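PDB 7CUP: 2,5-dihydroxypyridine 5,6-dioxygenase from Pseudomonas putida KT2440, which catalyses the iron(II)-dependent dioxygenolytic opening of the 2,5-dihydroxypyridine ring between carbons 5 and 6, yielding N-formylmaleamate in aerobic nicotinate degradation. Local coordinates for residues M101-L104 / E108-Q111; N325-L330 / V336-V341. All blocks are in the same frame, centred on the assembly; numbering follows the deposited sequence.

Overall arrangement
From the N terminus, the chain first builds a parallel sheet whose strand 96-99 leads into interaction 1. There M101-L104 meets E108-Q111 across a gap of three residues, closing the loop that carries the chain from the strand into helix 107-114. More than two hundred residues later, interaction 2 joins N325-L330 to V336-V341, closing the hairpin of strands 327-330 and 333-337 in an antiparallel sheet near the C terminus. The two contacts follow in series, neither nested nor crossed. The centres of interactions 1 and 2 are about 32 Å apart, on opposite sides of the chain's centre. One ties the strand-to-helix connection of the parallel-sheet part, the other lies in the antiparallel sheet that packs on strand 263-269.

Interaction 1 (M101-L104 / E108-Q111); sequences MMLL and EQEQ
L103 and Q109 bring the loop and the first part of the helix together, their CA atoms 7.4 Å apart as the chain turns from M101-L104 into E108-Q111. The contact is small, burying 110 Å² in all, and rests largely on one side chain. Q109 points toward the loop with CG anti to the backbone N (chi1 170°), and the chain stays extended beyond CG, which carries the amide up to the carbonyl group of L103. Q109 CD lies 4.0 Å from L103 O. L103 also points toward the helix, its CB beside the amide, while the CB of L104 points away and its backbone makes the approach. The carboxylate of D99 accepts hydrogen bonds from the N atoms of M101, M102 and L103; S106 OG in turn is bonded to Q109 N. The L104 side chain lies about 7 Å from that of the iron ligand H318, so the loop passes near the metal site without touching the iron. The contact lies in the connection from strand 96-99 to helix 107-114, within the beta-alpha-beta crossover to the neighbouring parallel strand 118-121: L103 packs on L30 of strand 26-31, and Q109 on I119 of strand 118-121.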
loop_
_atom_site.group_PDB
_atom_site.type_symbol
_atom_site.label_atom_id
_atom_site.label_comp_id
_atom_site.label_asym_id
_atom_site.label_seq_id
_atom_site.Cartn_x
_atom_site.Cartn_y
_atom_site.Cartn_z
ATOM N N MET A 101 -5.826 13.839 -14.570
ATOM C CA MET A 101 -6.602 12.699 -15.145
ATOM C C MET A 101 -6.884 12.887 -16.650
ATOM O O MET A 101 -7.380 11.909 -17.247
ATOM C CB MET A 101 -7.920 12.466 -14.394
ATOM C CG MET A 101 -9.018 13.439 -14.719
ATOM S SD MET A 101 -10.595 12.975 -13.922
ATOM C CE MET A 101 -11.298 11.887 -15.141
ATOM N N MET A 102 -6.623 14.074 -17.225
ATOM C CA MET A 102 -6.672 14.342 -18.691
ATOM C C MET A 102 -8.133 14.450 -19.107
ATOM O O MET A 102 -8.617 13.542 -19.781
ATOM C CB MET A 102 -6.012 13.213 -19.487
ATOM C CG MET A 102 -4.750 13.599 -20.181
ATOM S SD MET A 102 -5.100 14.523 -21.660
ATOM C CE MET A 102 -5.471 13.187 -22.786
ATOM N N LEU A 103 -8.811 15.489 -18.635
ATOM C CA LEU A 103 -10.153 15.879 -19.106
ATOM C C LEU A 103 -9.973 16.330 -20.543
ATOM O O LEU A 103 -9.371 17.386 -20.738
ATOM C CB LEU A 103 -10.698 17.063 -18.303
ATOM C CG LEU A 103 -11.322 16.761 -16.957
ATOM C CD1 LEU A 103 -11.911 18.048 -16.420
ATOM C CD2 LEU A 103 -12.378 15.668 -17.046
ATOM N N LEU A 104 -10.484 15.573 -21.495
ATOM C CA LEU A 104 -10.370 15.951 -22.917
ATOM C C LEU A 104 -11.182 17.236 -23.141
ATOM O O LEU A 104 -12.150 17.488 -22.341
ATOM C CB LEU A 104 -10.852 14.762 -23.743
ATOM C CG LEU A 104 -9.916 13.561 -23.732
ATOM C CD1 LEU A 104 -10.340 12.566 -24.801
ATOM C CD2 LEU A 104 -8.461 13.980 -23.939
ATOM N N GLU A 108 -18.140 20.640 -21.470
ATOM C CA GLU A 108 -18.192 20.820 -19.989
ATOM C C GLU A 108 -16.928 21.543 -19.500
ATOM O O GLU A 108 -17.049 22.450 -18.660
ATOM C CB GLU A 108 -18.381 19.486 -19.274
ATOM C CG GLU A 108 -19.716 18.814 -19.581
ATOM C CD GLU A 108 -19.780 18.096 -20.919
ATOM O OE1 GLU A 108 -18.786 18.136 -21.661
ATOM O OE2 GLU A 108 -20.805 17.481 -21.193
ATOM N N GLN A 109 -15.767 21.170 -20.015
ATOM C CA GLN A 109 -14.477 21.844 -19.747
ATOM C C GLN A 109 -14.546 23.294 -20.239
ATOM O O GLN A 109 -14.011 24.177 -19.547
ATOM C CB GLN A 109 -13.301 21.102 -20.392
ATOM C CG GLN A 109 -12.019 21.909 -20.323
ATOM C CD GLN A 109 -10.740 21.172 -20.641
ATOM O OE1 GLN A 109 -10.262 20.343 -19.857
ATOM N NE2 GLN A 109 -10.128 21.541 -21.762
ATOM N N GLU A 110 -15.137 23.518 -21.409
ATOM C CA GLU A 110 -15.319 24.856 -22.009
ATOM C C GLU A 110 -16.141 25.726 -21.059
ATOM O O GLU A 110 -15.759 26.873 -20.833
ATOM C CB GLU A 110 -15.998 24.717 -23.372
ATOM C CG GLU A 110 -16.139 26.034 -24.088
ATOM C CD GLU A 110 -14.835 26.576 -24.649
ATOM O OE1 GLU A 110 -14.918 27.491 -25.497
ATOM O OE2 GLU A 110 -13.740 26.072 -24.267
ATOM N N GLN A 111 -17.199 25.168 -20.477
ATOM C CA GLN A 111 -18.070 25.861 -19.490
ATOM C C GLN A 111 -17.263 26.202 -18.228
ATOM O O GLN A 111 -17.399 27.337 -17.733
ATOM C CB GLN A 111 -19.301 25.012 -19.216
ATOM C CG GLN A 111 -20.343 25.128 -20.321
ATOM C CD GLN A 111 -21.332 23.995 -20.229
ATOM O OE1 GLN A 111 -21.618 23.489 -19.147
ATOM N NE2 GLN A 111 -21.852 23.566 -21.368
#

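Interaction 2 (N325-L330 / V336-V341); sequences NCDIYL and VLAGDV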
loop_
_atom_site.group_PDB
_atom_site.type_symbol
_atom_site.label_atom_id
_atom_site.label_comp_id
_atom_site.label_asym_id
_atom_site.label_seq_id
_atom_site.Cartn_x
_atom_site.Cartn_y
_atom_site.Cartn_z
ATOM N N ASN A 325 12.099 18.885 -40.767
ATOM C CA ASN A 325 12.833 19.345 -41.981
ATOM C C ASN A 325 11.923 20.157 -42.892
ATOM O O ASN A 325 12.278 20.303 -44.063
ATOM C CB ASN A 325 13.370 18.182 -42.817
ATOM C CG ASN A 325 14.262 17.277 -42.005
ATOM O OD1 ASN A 325 14.920 17.759 -41.097
ATOM N ND2 ASN A 325 14.264 15.981 -42.308
ATOM N N CYS A 326 10.828 20.702 -42.356
ATOM C CA CYS A 326 9.753 21.328 -43.153
ATOM C C CYS A 326 10.063 22.815 -43.286
ATOM O O CYS A 326 10.721 23.383 -42.383
ATOM C CB CYS A 326 8.365 21.130 -42.553
ATOM S SG CYS A 326 7.629 19.508 -42.890
ATOM N N ASP A 327 9.652 23.384 -44.415
ATOM C CA ASP A 327 9.542 24.843 -44.612
ATOM C C ASP A 327 8.083 25.193 -44.342
ATOM O O ASP A 327 7.195 24.548 -44.930
ATOM C CB ASP A 327 10.013 25.247 -46.013
ATOM C CG ASP A 327 11.455 24.902 -46.344
ATOM O OD1 ASP A 327 12.282 24.765 -45.423
ATOM O OD2 ASP A 327 11.737 24.774 -47.536
ATOM N N ILE A 328 7.849 26.159 -43.459
ATOM C CA ILE A 328 6.472 26.588 -43.085
ATOM C C ILE A 328 6.345 28.078 -43.387
ATOM O O ILE A 328 7.192 28.881 -42.857
ATOM C CB ILE A 328 6.153 26.303 -41.605
ATOM C CG1 ILE A 328 6.552 24.887 -41.181
ATOM C CG2 ILE A 328 4.681 26.586 -41.350
ATOM C CD1 ILE A 328 6.438 24.651 -39.686
ATOM N N TYR A 329 5.298 28.424 -44.140
ATOM C CA TYR A 329 4.985 29.819 -44.549
ATOM C C TYR A 329 3.620 30.251 -44.027
ATOM O O TYR A 329 2.625 29.467 -44.099
ATOM C CB TYR A 329 4.990 29.964 -46.074
ATOM C CG TYR A 329 6.306 29.606 -46.689
ATOM C CD1 TYR A 329 6.563 28.310 -47.106
ATOM C CD2 TYR A 329 7.301 30.550 -46.821
ATOM C CE1 TYR A 329 7.784 27.966 -47.657
ATOM C CE2 TYR A 329 8.528 30.223 -47.372
ATOM C CZ TYR A 329 8.765 28.928 -47.786
ATOM O OH TYR A 329 9.975 28.605 -48.308
ATOM N N LEU A 330 3.597 31.500 -43.561
ATOM C CA LEU A 330 2.381 32.306 -43.314
ATOM C C LEU A 330 2.262 33.325 -44.455
ATOM O O LEU A 330 3.171 34.178 -44.596
ATOM C CB LEU A 330 2.526 33.000 -41.959
ATOM C CG LEU A 330 2.588 32.054 -40.764
ATOM C CD1 LEU A 330 2.608 32.842 -39.462
ATOM C CD2 LEU A 330 1.421 31.062 -40.803
ATOM N N VAL A 336 9.369 28.834 -40.416
ATOM C CA VAL A 336 10.343 27.713 -40.309
ATOM C C VAL A 336 10.917 27.437 -41.708
ATOM O O VAL A 336 10.136 27.393 -42.668
ATOM C CB VAL A 336 9.650 26.469 -39.718
ATOM C CG1 VAL A 336 10.619 25.336 -39.428
ATOM C CG2 VAL A 336 8.864 26.823 -38.461
ATOM N N LEU A 337 12.226 27.227 -41.786
ATOM C CA LEU A 337 12.946 26.724 -42.992
ATOM C C LEU A 337 13.772 25.501 -42.601
ATOM O O LEU A 337 14.608 25.657 -41.698
ATOM C CB LEU A 337 13.890 27.820 -43.510
ATOM C CG LEU A 337 13.217 29.038 -44.131
ATOM C CD1 LEU A 337 14.264 30.072 -44.528
ATOM C CD2 LEU A 337 12.357 28.631 -45.311
ATOM N N ALA A 338 13.592 24.376 -43.311
ATOM C CA ALA A 338 14.334 23.105 -43.113
ATOM C C ALA A 338 14.280 22.699 -41.632
ATOM O O ALA A 338 15.311 22.313 -41.084
ATOM C CB ALA A 338 15.762 23.264 -43.582
ATOM N N GLY A 339 13.106 22.830 -41.007
ATOM C CA GLY A 339 12.862 22.455 -39.604
ATOM C C GLY A 339 13.513 23.416 -38.623
ATOM O O GLY A 339 13.530 23.075 -37.436
ATOM N N ASP A 340 14.019 24.579 -39.070
ATOM C CA ASP A 340 14.549 25.623 -38.148
ATOM C C ASP A 340 13.635 26.856 -38.111
ATOM O O ASP A 340 13.197 27.328 -39.183
ATOM C CB ASP A 340 15.975 26.065 -38.459
ATOM C CG ASP A 340 16.526 26.906 -37.319
ATOM O OD1 ASP A 340 15.809 27.061 -36.306
ATOM O OD2 ASP A 340 17.641 27.417 -37.446
ATOM N N VAL A 341 13.377 27.353 -36.897
ATOM C CA VAL A 341 12.534 28.556 -36.640
ATOM C C VAL A 341 13.325 29.795 -37.079
ATOM O O VAL A 341 14.430 29.997 -36.562
ATOM C CB VAL A 341 12.130 28.646 -35.160
ATOM C CG1 VAL A 341 11.363 29.926 -34.890
ATOM C CG2 VAL A 341 11.296 27.450 -34.737
#
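With chi1 at -60°, D327 holds its CG beside its own backbone N and swings the carboxylate across to the turn at A338, while I328 (chi1 -47°) lays CG1 and CD1 alongside V336. The motif is an antiparallel beta hairpin of strands 327-330 and 333-337, running on through a type I' turn, L337 to D340, into the edge strand 340-341. I328 and V336 form a hydrogen-bonded pair: I328 N gives a bond of 2.7 Å to V336 O, and the longer return bond, V336 N to I328 O at 3.3 Å, is nearly straight (173°) and lies on a carbonyl lone pair. Beyond the strand, G339 N donates a hydrogen bond to C326 O (2.8 Å). G339 has a positive phi, which favours glycine, and a CB here would also run into N325 N, so the absence of a side chain lets the two segments meet closely. D327 OD1 accepts a hydrogen bond from A338 N, nearly head-on; the modelled 2.5 Å is shorter than usual and its exact length is doubtful. Replacing this aspartate by an alanine removes the carboxylate, which would probably leave the A338 N-H without this acceptor and the start of the turn less firmly held. On the buried face, I328 CD1 presses tightly on V336 CG2 at 3.5 Å, and the side chain of W268 in strand 263-269 touches both residues. On the other face, beside D327, the Y329 and L337 side chains cross at about a right angle, Y329 OH lying 3.8 Å from L337 CD2.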